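Local coordinates for protein alpha-rhamnosidase (Dictyoglomus thermophilum, PDB 6I60) that probably hydrolyses terminal non-reducing alpha-L-rhamnose residues of alpha-L-rhamnosides, including natural flavonoid rhamnosides, at residues L726-N731 against D736-V741; T722-P727 against L742-E747; T629-F634 against S666-K671; F468-E473 against R832-V837. All blocks are in the same frame, centred on the assembly; numbering follows the deposited sequence.

Contacts 1 to 3 lie inside the helical six-hairpin glycosidase domain, and contact 4 is where the chain ends of that domain meet a sheet. Along the chain, contact 3 closes before contacts 1 and 2 open, and all three are nested inside the long loop closed by contact 4. Contacts 1 and 2 both join helix 722-729 to helix 738-750, their centres about 7 Å apart. Contact 3, between helices 626-648 and 651-672, touches contact 1 where Pro727 packs on Phe668 and Leu726 on Phe632. These three form one continuous helical cluster. Contact 4, its centre about 25 to 34 Å from theirs, joins strand 466-470, at the edge of an antiparallel sheet, to the C-terminal end of helix 826-835.

Contact 1 of 4, residues L726-N731 against D736-V741; sequences LPLYLN and DKVQDV
Leu728 reaches across to Val738 and Val741 with one delta methyl for each. CD2 of Leu728 lies 3.8 Å from CG1 of Val738, and CD1 of Leu728 is 4.0 Å from CG1 of Val741. The fork of the leucine therefore spans two valines three residues apart, on neighbouring turns of helix 738-750. The approaches differ: Leu728 meets Val738 at a slant, whereas Leu728 and Val741 run alongside one another in opposite directions. Both valines use CG1, which stands anti to the backbone N in each (chi1 -179° in Val738, 168° in Val741).

The backbones remain well separated, with 7.7 Å between CA of Leu728 and CA of Val738, so side chains alone close the gap. Further out, Val733 from the connecting turn packs against all three residues, and Val770 of helix 761-773 adds another apolar partner to Leu728. The turn itself starts as Asn731 leaves helical geometry with positive phi, and Lys737 sits at the N-cap of the second helix, where its O accepts a bond from N of Val741 (2.9 Å).

The arrangement is a short helical hairpin whose two arms meet near the bend. No hydrogen bond is assigned across it. Methyl groups are the sole touching atoms, consistent with an association that rests on burial and dispersion, without the directionality of a polar bond.

Contact 2 of 4, residues T722-P727 against L742-E747; sequences TLNTLP and LKTLLE
This is an antiparallel-leaning helix-helix contact in the six-hairpin glycosidase domain, in which Asn724 and Thr725 of helix 722-729 meet Thr744 and Leu745 of helix 738-750. The short segment axes approach to 9.3 Å and their N-to-C directions differ by 136°. The closest CA pair, Asn724 and Leu745, is 6.2 Å apart, a spacing that brings CB of Asn724 to 4.2 Å from CB of Leu745.

Two side-chain crossings, each near a right angle, fill the interface. In the first, the amide of Asn724 passes across Thr744, with ND2 of Asn724 3.6 Å from CB of Thr744 and 3.8 Å from its CG2. In the second, CG2 of Thr725 rests against the fork of Leu745, at 3.6 Å from both CD1 and CD2 of that leucine. The torsion of Thr725 (chi1 72°) puts OG1 between the backbone N and the carbonyl carbon and leaves CG2, anti to that carbon, to do the touching.

Outside the segments, OG1 of Thr744 is hydrogen-bonded to O of Asp740, one turn earlier, and to O of Lys676, acceptors that would have to share its one proton. OD1 of Asn724 receives a weak bond from N of Tyr678 in the flanking strand 677-678. No hydrogen bond crosses: the contact is van der Waals, an amide nitrogen against the threonine carbons and a methyl against the leucine fork.

Contact 3 of 4, residues T629-F634 against S666-K671; sequences TSTFYF and SAFNKK
Thr631 and Phe668 supply the apolar part of this helix-helix contact between helix 626-648 and helix 651-672, consecutive helices that form a hairpin in the six-hairpin domain. The threonine methyl comes to the rim of the ring: CG2 of Thr631 is 3.8 Å from CD2 of Phe668 and close to the ring plane, while CB of Thr631 lies 3.9 Å from the same ring carbon. Phe668 is carried toward the partner helix by a chi1 of -178°, which sets CG anti to its backbone N. Backbone and ring also approach, with N of Phe632 4.3 Å from CE2 of Phe668 at an oblique position.

Aromatic contacts extend the site: Phe668 meets Phe672 edge-to-face, and Phe632 does the same with Tyr766. Pro727 of helix 722-729 packs on Phe668 as well.

Among polar groups, OG1 of Thr631 bonds to O of Glu627 within its helix, whereas Asn669 bonds outward to O of Leu732 and OH of Tyr678. The threonine hydroxyl is thus satisfied within its own helix, and its methyl is left to meet the ring edge, so the junction behaves as a hydrophobic one with no hydrogen bond between the two segments.

Contact 4 of 4, residues F468-E473 against R832-V837; sequences FICSNE and RVIAGV
Phe468 and Cys470, on an edge strand of an antiparallel beta sheet, pack against Ile834 and Ala835 at the C-terminal end of helix 826-835. The helix belongs to the six-hairpin glycosidase domain, which in this family is an (alpha/alpha)6 barrel; the sheet, apart from strand 466-470 itself, is built of later strands, beginning with 859-866.

At Phe468 the ring is met along its rim. CB of Ala835 lies 3.9 Å from CE1 and 4.1 Å from CD1 of Phe468, and CG2 of Ile834 is 4.0 Å from CZ of Phe468; both carbons sit near the plane of the ring. A chi1 of 170° holds CG of Phe468 anti to its backbone N and points the ring at the helix end, while His479 meets the same ring edge-to-face.

Ile469 ties the strand to its sheet, its backbone hydrogen-bonded with Lys861 of strand 859-866. Cys470 returns to the helix, with SG 3.8 Å from CG2 of Ile834. One methyl of the isoleucine is therefore shared by the ring and the sulfur, placed there by a chi1 of -71° that sets CG2 anti to the backbone N. N of Cys470 is bonded to OD1 of Asn476.

After the strand ends, only Ser471 and Asn472 separate it from helix 473-488, which probably belongs to the barrel. Asn472 occupies the N-cap of that helix, and its side chain caps the first turn directly: OD1 of Asn472 accepts a hydrogen bond from N of Ile475.

Contact 1 of 4, residues L726-N731 against D736-V741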
loop_
_atom_site.group_PDB
_atom_site.type_symbol
_atom_site.label_atom_id
_atom_site.label_comp_id
_atom_site.label_asym_id
_atom_site.label_seq_id
_atom_site.Cartn_x
_atom_site.Cartn_y
_atom_site.Cartn_z
ATOM N N LEU A 726 -23.091 11.989 -4.508
ATOM C CA LEU A 726 -23.097 10.528 -4.577
ATOM C C LEU A 726 -24.023 10.006 -5.671
ATOM O O LEU A 726 -23.560 9.215 -6.513
ATOM C CB LEU A 726 -23.430 9.943 -3.200
ATOM C CG LEU A 726 -22.225 9.606 -2.317
ATOM C CD1 LEU A 726 -21.531 10.873 -1.849
ATOM C CD2 LEU A 726 -22.646 8.760 -1.127
ATOM N N PRO A 727 -25.307 10.387 -5.739
ATOM C CA PRO A 727 -26.129 9.922 -6.867
ATOM C C PRO A 727 -25.691 10.491 -8.206
ATOM O O PRO A 727 -25.972 9.877 -9.242
ATOM C CB PRO A 727 -27.543 10.389 -6.495
ATOM C CG PRO A 727 -27.328 11.547 -5.601
ATOM C CD PRO A 727 -26.090 11.231 -4.815
ATOM N N LEU A 728 -25.009 11.640 -8.219
ATOM C CA LEU A 728 -24.485 12.197 -9.460
ATOM C C LEU A 728 -23.216 11.495 -9.927
ATOM O O LEU A 728 -22.891 11.559 -11.117
ATOM C CB LEU A 728 -24.210 13.693 -9.294
ATOM C CG LEU A 728 -25.384 14.638 -9.550
ATOM C CD1 LEU A 728 -25.077 16.026 -9.011
ATOM C CD2 LEU A 728 -25.718 14.693 -11.033
ATOM N N TYR A 729 -22.494 10.833 -9.021
ATOM C CA TYR A 729 -21.294 10.101 -9.414
ATOM C C TYR A 729 -21.658 8.837 -10.183
ATOM O O TYR A 729 -21.242 8.650 -11.333
ATOM C CB TYR A 729 -20.455 9.765 -8.179
ATOM C CG TYR A 729 -19.142 9.090 -8.504
ATOM C CD1 TYR A 729 -18.038 9.833 -8.902
ATOM C CD2 TYR A 729 -19.006 7.710 -8.418
ATOM C CE1 TYR A 729 -16.836 9.223 -9.205
ATOM C CE2 TYR A 729 -17.807 7.088 -8.720
ATOM C CZ TYR A 729 -16.725 7.850 -9.112
ATOM O OH TYR A 729 -15.528 7.242 -9.413
ATOM N N LEU A 730 -22.437 7.954 -9.559
ATOM C CA LEU A 730 -22.906 6.737 -10.207
ATOM C C LEU A 730 -24.063 6.987 -11.168
ATOM O O LEU A 730 -24.579 6.028 -11.752
ATOM C CB LEU A 730 -23.318 5.707 -9.150
ATOM C CG LEU A 730 -22.193 5.224 -8.228
ATOM C CD1 LEU A 730 -22.699 4.174 -7.250
ATOM C CD2 LEU A 730 -21.015 4.687 -9.033
ATOM N N ASN A 731 -24.476 8.244 -11.336
ATOM C CA ASN A 731 -25.513 8.637 -12.290
ATOM C C ASN A 731 -26.835 7.920 -12.000
ATOM O O ASN A 731 -27.419 7.251 -12.855
ATOM C CB ASN A 731 -25.048 8.399 -13.730
ATOM C CG ASN A 731 -24.065 9.455 -14.202
ATOM O OD1 ASN A 731 -23.544 9.382 -15.316
ATOM N ND2 ASN A 731 -23.806 10.447 -13.353
ATOM N N ASP A 736 -34.296 13.839 -16.418
ATOM C CA ASP A 736 -35.104 15.045 -16.304
ATOM C C ASP A 736 -34.812 15.841 -15.039
ATOM O O ASP A 736 -35.482 16.850 -14.793
ATOM C CB ASP A 736 -36.594 14.686 -16.351
ATOM C CG ASP A 736 -36.966 13.592 -15.362
ATOM O OD1 ASP A 736 -37.504 13.919 -14.282
ATOM O OD2 ASP A 736 -36.723 12.405 -15.666
ATOM N N LYS A 737 -33.833 15.418 -14.234
ATOM C CA LYS A 737 -33.537 16.074 -12.970
ATOM C C LYS A 737 -32.058 16.361 -12.757
ATOM O O LYS A 737 -31.708 16.966 -11.739
ATOM C CB LYS A 737 -34.052 15.226 -11.795
ATOM C CG LYS A 737 -35.557 15.006 -11.792
ATOM C CD LYS A 737 -36.257 16.014 -10.896
ATOM C CE LYS A 737 -37.758 16.036 -11.144
ATOM N NZ LYS A 737 -38.521 15.528 -9.971
ATOM N N VAL A 738 -31.183 15.954 -13.681
ATOM C CA VAL A 738 -29.747 16.121 -13.467
ATOM C C VAL A 738 -29.375 17.598 -13.427
ATOM O O VAL A 738 -28.571 18.024 -12.591
ATOM C CB VAL A 738 -28.952 15.365 -14.548
ATOM C CG1 VAL A 738 -27.457 15.527 -14.319
ATOM C CG2 VAL A 738 -29.331 13.897 -14.550
ATOM N N GLN A 739 -29.957 18.403 -14.320
ATOM C CA GLN A 739 -29.609 19.821 -14.367
ATOM C C GLN A 739 -30.027 20.546 -13.095
ATOM O O GLN A 739 -29.365 21.506 -12.683
ATOM C CB GLN A 739 -30.252 20.480 -15.588
ATOM C CG GLN A 739 -29.415 20.394 -16.854
ATOM C CD GLN A 739 -27.933 20.556 -16.583
ATOM O OE1 GLN A 739 -27.165 19.600 -16.682
ATOM N NE2 GLN A 739 -27.525 21.773 -16.239
ATOM N N ASP A 740 -31.111 20.104 -12.457
ATOM C CA ASP A 740 -31.576 20.771 -11.247
ATOM C C ASP A 740 -30.839 20.268 -10.011
ATOM O O ASP A 740 -30.536 21.052 -9.105
ATOM C CB ASP A 740 -33.083 20.577 -11.095
ATOM C CG ASP A 740 -33.838 20.885 -12.376
ATOM O OD1 ASP A 740 -34.350 22.018 -12.508
ATOM O OD2 ASP A 740 -33.912 19.996 -13.254
ATOM N N VAL A 741 -30.540 18.969 -9.958
ATOM C CA VAL A 741 -29.796 18.426 -8.827
ATOM C C VAL A 741 -28.360 18.938 -8.837
ATOM O O VAL A 741 -27.809 19.305 -7.792
ATOM C CB VAL A 741 -29.854 16.888 -8.845
ATOM C CG1 VAL A 741 -28.857 16.299 -7.857
ATOM C CG2 VAL A 741 -31.265 16.412 -8.538
#

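Contact 2 of 4, residues T722-P727 against L742-E747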
loop_
_atom_site.group_PDB
_atom_site.type_symbol
_atom_site.label_atom_id
_atom_site.label_comp_id
_atom_site.label_asym_id
_atom_site.label_seq_id
_atom_site.Cartn_x
_atom_site.Cartn_y
_atom_site.Cartn_z
ATOM N N THR A 722 -22.823 16.155 0.331
ATOM C CA THR A 722 -22.734 14.698 0.339
ATOM C C THR A 722 -23.986 14.068 -0.260
ATOM O O THR A 722 -23.903 13.064 -0.978
ATOM C CB THR A 722 -22.506 14.199 1.769
ATOM O OG1 THR A 722 -21.288 14.757 2.283
ATOM C CG2 THR A 722 -22.419 12.680 1.814
ATOM N N LEU A 723 -25.151 14.661 0.001
ATOM C CA LEU A 723 -26.410 14.103 -0.477
ATOM C C LEU A 723 -26.577 14.208 -1.987
ATOM O O LEU A 723 -27.469 13.554 -2.535
ATOM C CB LEU A 723 -27.586 14.795 0.216
ATOM C CG LEU A 723 -27.848 14.414 1.677
ATOM C CD1 LEU A 723 -28.749 15.437 2.353
ATOM C CD2 LEU A 723 -28.450 13.020 1.773
ATOM N N ASN A 724 -25.751 14.993 -2.672
ATOM C CA ASN A 724 -25.937 15.230 -4.097
ATOM C C ASN A 724 -24.807 14.709 -4.975
ATOM O O ASN A 724 -25.074 14.302 -6.107
ATOM C CB ASN A 724 -26.122 16.732 -4.366
ATOM C CG ASN A 724 -27.575 17.162 -4.292
ATOM O OD1 ASN A 724 -28.482 16.332 -4.286
ATOM N ND2 ASN A 724 -27.803 18.468 -4.234
ATOM N N THR A 725 -23.558 14.716 -4.497
ATOM C CA THR A 725 -22.462 14.211 -5.322
ATOM C C THR A 725 -22.536 12.700 -5.495
ATOM O O THR A 725 -22.091 12.174 -6.522
ATOM C CB THR A 725 -21.107 14.595 -4.722
ATOM O OG1 THR A 725 -20.861 13.817 -3.544
ATOM C CG2 THR A 725 -21.072 16.064 -4.364
ATOM N N LEU A 726 -23.091 11.989 -4.508
ATOM C CA LEU A 726 -23.097 10.528 -4.577
ATOM C C LEU A 726 -24.023 10.006 -5.671
ATOM O O LEU A 726 -23.560 9.215 -6.513
ATOM C CB LEU A 726 -23.430 9.943 -3.200
ATOM C CG LEU A 726 -22.225 9.606 -2.317
ATOM C CD1 LEU A 726 -21.531 10.873 -1.849
ATOM C CD2 LEU A 726 -22.646 8.760 -1.127
ATOM N N PRO A 727 -25.307 10.387 -5.739
ATOM C CA PRO A 727 -26.129 9.922 -6.867
ATOM C C PRO A 727 -25.691 10.491 -8.206
ATOM O O PRO A 727 -25.972 9.877 -9.242
ATOM C CB PRO A 727 -27.543 10.389 -6.495
ATOM C CG PRO A 727 -27.328 11.547 -5.601
ATOM C CD PRO A 727 -26.090 11.231 -4.815
ATOM N N LEU A 742 -27.735 18.979 -10.016
ATOM C CA LEU A 742 -26.372 19.488 -10.112
ATOM C C LEU A 742 -26.296 20.955 -9.713
ATOM O O LEU A 742 -25.299 21.385 -9.118
ATOM C CB LEU A 742 -25.839 19.286 -11.532
ATOM C CG LEU A 742 -24.595 20.067 -11.950
ATOM C CD1 LEU A 742 -23.335 19.317 -11.545
ATOM C CD2 LEU A 742 -24.611 20.331 -13.448
ATOM N N LYS A 743 -27.338 21.736 -10.018
ATOM C CA LYS A 743 -27.338 23.147 -9.645
ATOM C C LYS A 743 -27.412 23.321 -8.134
ATOM O O LYS A 743 -26.767 24.215 -7.575
ATOM C CB LYS A 743 -28.495 23.876 -10.328
ATOM C CG LYS A 743 -28.396 25.397 -10.262
ATOM C CD LYS A 743 -26.978 25.877 -10.551
ATOM C CE LYS A 743 -26.870 27.394 -10.483
ATOM N NZ LYS A 743 -25.463 27.847 -10.272
ATOM N N THR A 744 -28.200 22.479 -7.457
ATOM C CA THR A 744 -28.247 22.526 -5.999
ATOM C C THR A 744 -26.871 22.265 -5.402
ATOM O O THR A 744 -26.497 22.868 -4.389
ATOM C CB THR A 744 -29.264 21.512 -5.471
ATOM O OG1 THR A 744 -30.477 21.611 -6.227
ATOM C CG2 THR A 744 -29.569 21.770 -4.002
ATOM N N LEU A 745 -26.095 21.377 -6.027
ATOM C CA LEU A 745 -24.741 21.116 -5.555
ATOM C C LEU A 745 -23.838 22.325 -5.776
ATOM O O LEU A 745 -23.062 22.698 -4.887
ATOM C CB LEU A 745 -24.177 19.881 -6.257
ATOM C CG LEU A 745 -22.691 19.596 -6.042
ATOM C CD1 LEU A 745 -22.406 19.366 -4.567
ATOM C CD2 LEU A 745 -22.253 18.407 -6.872
ATOM N N LEU A 746 -23.929 22.951 -6.952
ATOM C CA LEU A 746 -23.088 24.106 -7.250
ATOM C C LEU A 746 -23.423 25.288 -6.348
ATOM O O LEU A 746 -22.520 25.978 -5.862
ATOM C CB LEU A 746 -23.237 24.497 -8.721
ATOM C CG LEU A 746 -22.630 23.541 -9.751
ATOM C CD1 LEU A 746 -23.132 23.862 -11.153
ATOM C CD2 LEU A 746 -21.109 23.584 -9.694
ATOM N N GLU A 747 -24.713 25.535 -6.112
ATOM C CA GLU A 747 -25.099 26.652 -5.256
ATOM C C GLU A 747 -24.701 26.411 -3.805
ATOM O O GLU A 747 -24.344 27.359 -3.097
ATOM C CB GLU A 747 -26.602 26.906 -5.369
ATOM C CG GLU A 747 -27.049 27.303 -6.768
ATOM C CD GLU A 747 -28.524 27.640 -6.839
ATOM O OE1 GLU A 747 -28.877 28.622 -7.528
ATOM O OE2 GLU A 747 -29.329 26.925 -6.205
#

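Contact 3 of 4, residues T629-F634 against S666-K671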
loop_
_atom_site.group_PDB
_atom_site.type_symbol
_atom_site.label_atom_id
_atom_site.label_comp_id
_atom_site.label_asym_id
_atom_site.label_seq_id
_atom_site.Cartn_x
_atom_site.Cartn_y
_atom_site.Cartn_z
ATOM N N THR A 629 -25.580 7.038 1.823
ATOM C CA THR A 629 -24.234 6.528 1.576
ATOM C C THR A 629 -24.208 5.004 1.556
ATOM O O THR A 629 -23.488 4.410 0.746
ATOM C CB THR A 629 -23.266 7.055 2.640
ATOM O OG1 THR A 629 -23.552 8.442 2.905
ATOM C CG2 THR A 629 -21.830 6.933 2.178
ATOM N N SER A 630 -25.008 4.353 2.409
ATOM C CA SER A 630 -25.002 2.893 2.460
ATOM C C SER A 630 -25.634 2.302 1.209
ATOM O O SER A 630 -25.111 1.343 0.629
ATOM C CB SER A 630 -25.731 2.412 3.710
ATOM O OG SER A 630 -24.837 2.275 4.794
ATOM N N THR A 631 -26.774 2.852 0.789
ATOM C CA THR A 631 -27.400 2.403 -0.449
ATOM C C THR A 631 -26.561 2.779 -1.660
ATOM O O THR A 631 -26.582 2.070 -2.672
ATOM C CB THR A 631 -28.809 2.984 -0.560
ATOM O OG1 THR A 631 -29.478 2.857 0.702
ATOM C CG2 THR A 631 -29.609 2.252 -1.617
ATOM N N PHE A 632 -25.815 3.884 -1.571
ATOM C CA PHE A 632 -24.889 4.251 -2.639
ATOM C C PHE A 632 -23.870 3.146 -2.881
ATOM O O PHE A 632 -23.558 2.818 -4.032
ATOM C CB PHE A 632 -24.195 5.570 -2.286
ATOM C CG PHE A 632 -22.993 5.884 -3.138
ATOM C CD1 PHE A 632 -21.718 5.534 -2.720
ATOM C CD2 PHE A 632 -23.135 6.555 -4.342
ATOM C CE1 PHE A 632 -20.612 5.831 -3.498
ATOM C CE2 PHE A 632 -22.031 6.858 -5.120
ATOM C CZ PHE A 632 -20.769 6.494 -4.697
ATOM N N TYR A 633 -23.347 2.554 -1.806
ATOM C CA TYR A 633 -22.361 1.491 -1.943
ATOM C C TYR A 633 -22.998 0.131 -2.189
ATOM O O TYR A 633 -22.318 -0.774 -2.684
ATOM C CB TYR A 633 -21.464 1.447 -0.704
ATOM C CG TYR A 633 -20.304 2.415 -0.784
ATOM C CD1 TYR A 633 -19.218 2.157 -1.611
ATOM C CD2 TYR A 633 -20.302 3.595 -0.051
ATOM C CE1 TYR A 633 -18.156 3.039 -1.698
ATOM C CE2 TYR A 633 -19.243 4.486 -0.129
ATOM C CZ TYR A 633 -18.174 4.202 -0.956
ATOM O OH TYR A 633 -17.115 5.079 -1.045
ATOM N N PHE A 634 -24.281 -0.034 -1.859
ATOM C CA PHE A 634 -24.985 -1.252 -2.247
ATOM C C PHE A 634 -25.156 -1.311 -3.760
ATOM O O PHE A 634 -24.906 -2.348 -4.384
ATOM C CB PHE A 634 -26.342 -1.322 -1.546
ATOM C CG PHE A 634 -27.092 -2.597 -1.804
ATOM C CD1 PHE A 634 -26.418 -3.802 -1.922
ATOM C CD2 PHE A 634 -28.471 -2.592 -1.928
ATOM C CE1 PHE A 634 -27.106 -4.978 -2.158
ATOM C CE2 PHE A 634 -29.167 -3.764 -2.164
ATOM C CZ PHE A 634 -28.482 -4.959 -2.279
ATOM N N SER A 666 -33.828 2.573 -8.737
ATOM C CA SER A 666 -35.233 2.972 -8.673
ATOM C C SER A 666 -35.714 3.089 -7.232
ATOM O O SER A 666 -36.527 3.964 -6.912
ATOM C CB SER A 666 -36.101 1.985 -9.451
ATOM O OG SER A 666 -35.769 0.645 -9.133
ATOM N N ALA A 667 -35.224 2.219 -6.349
ATOM C CA ALA A 667 -35.551 2.339 -4.934
ATOM C C ALA A 667 -34.772 3.467 -4.269
ATOM O O ALA A 667 -35.276 4.097 -3.331
ATOM C CB ALA A 667 -35.283 1.015 -4.218
ATOM N N PHE A 668 -33.549 3.729 -4.737
ATOM C CA PHE A 668 -32.771 4.856 -4.230
ATOM C C PHE A 668 -33.460 6.178 -4.535
ATOM O O PHE A 668 -33.506 7.076 -3.687
ATOM C CB PHE A 668 -31.367 4.821 -4.840
ATOM C CG PHE A 668 -30.453 5.910 -4.366
ATOM C CD1 PHE A 668 -30.335 7.092 -5.079
ATOM C CD2 PHE A 668 -29.679 5.737 -3.231
ATOM C CE1 PHE A 668 -29.483 8.092 -4.655
ATOM C CE2 PHE A 668 -28.824 6.734 -2.803
ATOM C CZ PHE A 668 -28.726 7.914 -3.517
ATOM N N ASN A 669 -34.011 6.313 -5.745
ATOM C CA ASN A 669 -34.658 7.558 -6.144
ATOM C C ASN A 669 -36.024 7.729 -5.497
ATOM O O ASN A 669 -36.423 8.858 -5.193
ATOM C CB ASN A 669 -34.788 7.616 -7.666
ATOM C CG ASN A 669 -33.501 8.038 -8.344
ATOM O OD1 ASN A 669 -32.751 8.860 -7.817
ATOM N ND2 ASN A 669 -33.236 7.476 -9.519
ATOM N N LYS A 670 -36.751 6.633 -5.278
ATOM C CA LYS A 670 -38.071 6.738 -4.669
ATOM C C LYS A 670 -37.992 7.244 -3.233
ATOM O O LYS A 670 -38.929 7.893 -2.755
ATOM C CB LYS A 670 -38.779 5.385 -4.717
ATOM C CG LYS A 670 -39.493 5.102 -6.028
ATOM C CD LYS A 670 -40.477 3.950 -5.879
ATOM C CE LYS A 670 -40.079 2.762 -6.742
ATOM N NZ LYS A 670 -40.998 1.604 -6.556
ATOM N N LYS A 671 -36.888 6.970 -2.536
ATOM C CA LYS A 671 -36.753 7.342 -1.134
ATOM C C LYS A 671 -35.982 8.637 -0.915
ATOM O O LYS A 671 -36.142 9.260 0.140
ATOM C CB LYS A 671 -36.066 6.215 -0.350
ATOM C CG LYS A 671 -36.289 6.269 1.159
ATOM C CD LYS A 671 -36.080 4.906 1.808
ATOM C CE LYS A 671 -37.331 4.432 2.541
ATOM N NZ LYS A 671 -37.172 3.062 3.115
#

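Contact 4 of 4, residues F468-E473 against R832-V837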
loop_
_atom_site.group_PDB
_atom_site.type_symbol
_atom_site.label_atom_id
_atom_site.label_comp_id
_atom_site.label_asym_id
_atom_site.label_seq_id
_atom_site.Cartn_x
_atom_site.Cartn_y
_atom_site.Cartn_z
ATOM N N PHE A 468 4.357 13.807 -10.134
ATOM C CA PHE A 468 3.406 14.866 -10.452
ATOM C C PHE A 468 3.954 16.196 -9.963
ATOM O O PHE A 468 4.443 16.291 -8.834
ATOM C CB PHE A 468 2.034 14.607 -9.825
ATOM C CG PHE A 468 1.103 15.781 -9.924
ATOM C CD1 PHE A 468 0.486 16.092 -11.126
ATOM C CD2 PHE A 468 0.855 16.585 -8.823
ATOM C CE1 PHE A 468 -0.367 17.175 -11.226
ATOM C CE2 PHE A 468 0.004 17.670 -8.918
ATOM C CZ PHE A 468 -0.607 17.965 -10.122
ATOM N N ILE A 469 3.862 17.220 -10.810
ATOM C CA ILE A 469 4.265 18.573 -10.454
ATOM C C ILE A 469 3.304 19.551 -11.116
ATOM O O ILE A 469 2.807 19.318 -12.223
ATOM C CB ILE A 469 5.733 18.868 -10.848
ATOM C CG1 ILE A 469 6.225 20.153 -10.173
ATOM C CG2 ILE A 469 5.892 18.930 -12.364
ATOM C CD1 ILE A 469 7.735 20.282 -10.112
ATOM N N CYS A 470 3.030 20.648 -10.417
ATOM C CA CYS A 470 2.039 21.620 -10.842
ATOM C C CYS A 470 2.667 23.003 -10.904
ATOM O O CYS A 470 3.723 23.258 -10.320
ATOM C CB CYS A 470 0.839 21.636 -9.883
ATOM S SG CYS A 470 -0.729 22.053 -10.643
ATOM N N SER A 471 2.000 23.899 -11.633
ATOM C CA SER A 471 2.349 25.312 -11.574
ATOM C C SER A 471 1.893 25.948 -10.265
ATOM O O SER A 471 2.443 26.979 -9.864
ATOM C CB SER A 471 1.743 26.051 -12.768
ATOM O OG SER A 471 1.395 27.383 -12.434
ATOM N N ASN A 472 0.910 25.350 -9.598
ATOM C CA ASN A 472 0.429 25.816 -8.303
ATOM C C ASN A 472 1.249 25.141 -7.207
ATOM O O ASN A 472 1.282 23.908 -7.124
ATOM C CB ASN A 472 -1.063 25.504 -8.155
ATOM C CG ASN A 472 -1.632 25.920 -6.807
ATOM O OD1 ASN A 472 -1.291 25.349 -5.772
ATOM N ND2 ASN A 472 -2.524 26.904 -6.821
ATOM N N GLU A 473 1.914 25.945 -6.374
ATOM C CA GLU A 473 2.770 25.380 -5.336
ATOM C C GLU A 473 1.967 24.837 -4.162
ATOM O O GLU A 473 2.408 23.886 -3.506
ATOM C CB GLU A 473 3.774 26.427 -4.846
ATOM C CG GLU A 473 4.862 25.872 -3.934
ATOM C CD GLU A 473 5.742 24.838 -4.620
ATOM O OE1 GLU A 473 6.348 24.008 -3.908
ATOM O OE2 GLU A 473 5.830 24.856 -5.866
ATOM N N ARG A 832 -5.427 12.600 -12.769
ATOM C CA ARG A 832 -6.377 12.294 -13.831
ATOM C C ARG A 832 -6.983 13.542 -14.467
ATOM O O ARG A 832 -7.387 13.496 -15.634
ATOM C CB ARG A 832 -7.497 11.401 -13.291
ATOM C CG ARG A 832 -7.017 10.144 -12.579
ATOM C CD ARG A 832 -8.183 9.309 -12.055
ATOM N NE ARG A 832 -9.396 10.102 -11.869
ATOM C CZ ARG A 832 -10.526 9.913 -12.544
ATOM N NH1 ARG A 832 -10.609 8.951 -13.455
ATOM N NH2 ARG A 832 -11.578 10.688 -12.310
ATOM N N VAL A 833 -7.069 14.651 -13.735
ATOM C CA VAL A 833 -7.751 15.855 -14.208
ATOM C C VAL A 833 -6.769 17.003 -14.438
ATOM O O VAL A 833 -6.647 17.508 -15.555
ATOM C CB VAL A 833 -8.885 16.267 -13.243
ATOM C CG1 VAL A 833 -9.415 17.647 -13.598
ATOM C CG2 VAL A 833 -10.001 15.239 -13.285
ATOM N N ILE A 834 -6.063 17.430 -13.389
ATOM C CA ILE A 834 -5.146 18.563 -13.515
ATOM C C ILE A 834 -4.047 18.241 -14.519
ATOM O O ILE A 834 -3.847 18.959 -15.505
ATOM C CB ILE A 834 -4.566 18.946 -12.143
ATOM C CG1 ILE A 834 -5.646 19.597 -11.278
ATOM C CG2 ILE A 834 -3.371 19.880 -12.306
ATOM C CD1 ILE A 834 -5.119 20.219 -10.009
ATOM N N ALA A 835 -3.316 17.151 -14.282
ATOM C CA ALA A 835 -2.370 16.664 -15.279
ATOM C C ALA A 835 -3.109 16.130 -16.501
ATOM O O ALA A 835 -2.901 16.601 -17.626
ATOM C CB ALA A 835 -1.475 15.588 -14.667
ATOM N N GLY A 836 -3.980 15.144 -16.295
ATOM C CA GLY A 836 -4.893 14.713 -17.334
ATOM C C GLY A 836 -4.595 13.369 -17.965
ATOM O O GLY A 836 -4.782 13.203 -19.173
ATOM N N VAL A 837 -4.144 12.399 -17.176
ATOM C CA VAL A 837 -3.892 11.048 -17.665
ATOM C C VAL A 837 -4.751 10.081 -16.856
ATOM O O VAL A 837 -4.595 9.973 -15.633
ATOM C CB VAL A 837 -2.401 10.675 -17.596
ATOM C CG1 VAL A 837 -1.803 11.027 -16.237
ATOM C CG2 VAL A 837 -2.210 9.199 -17.916
#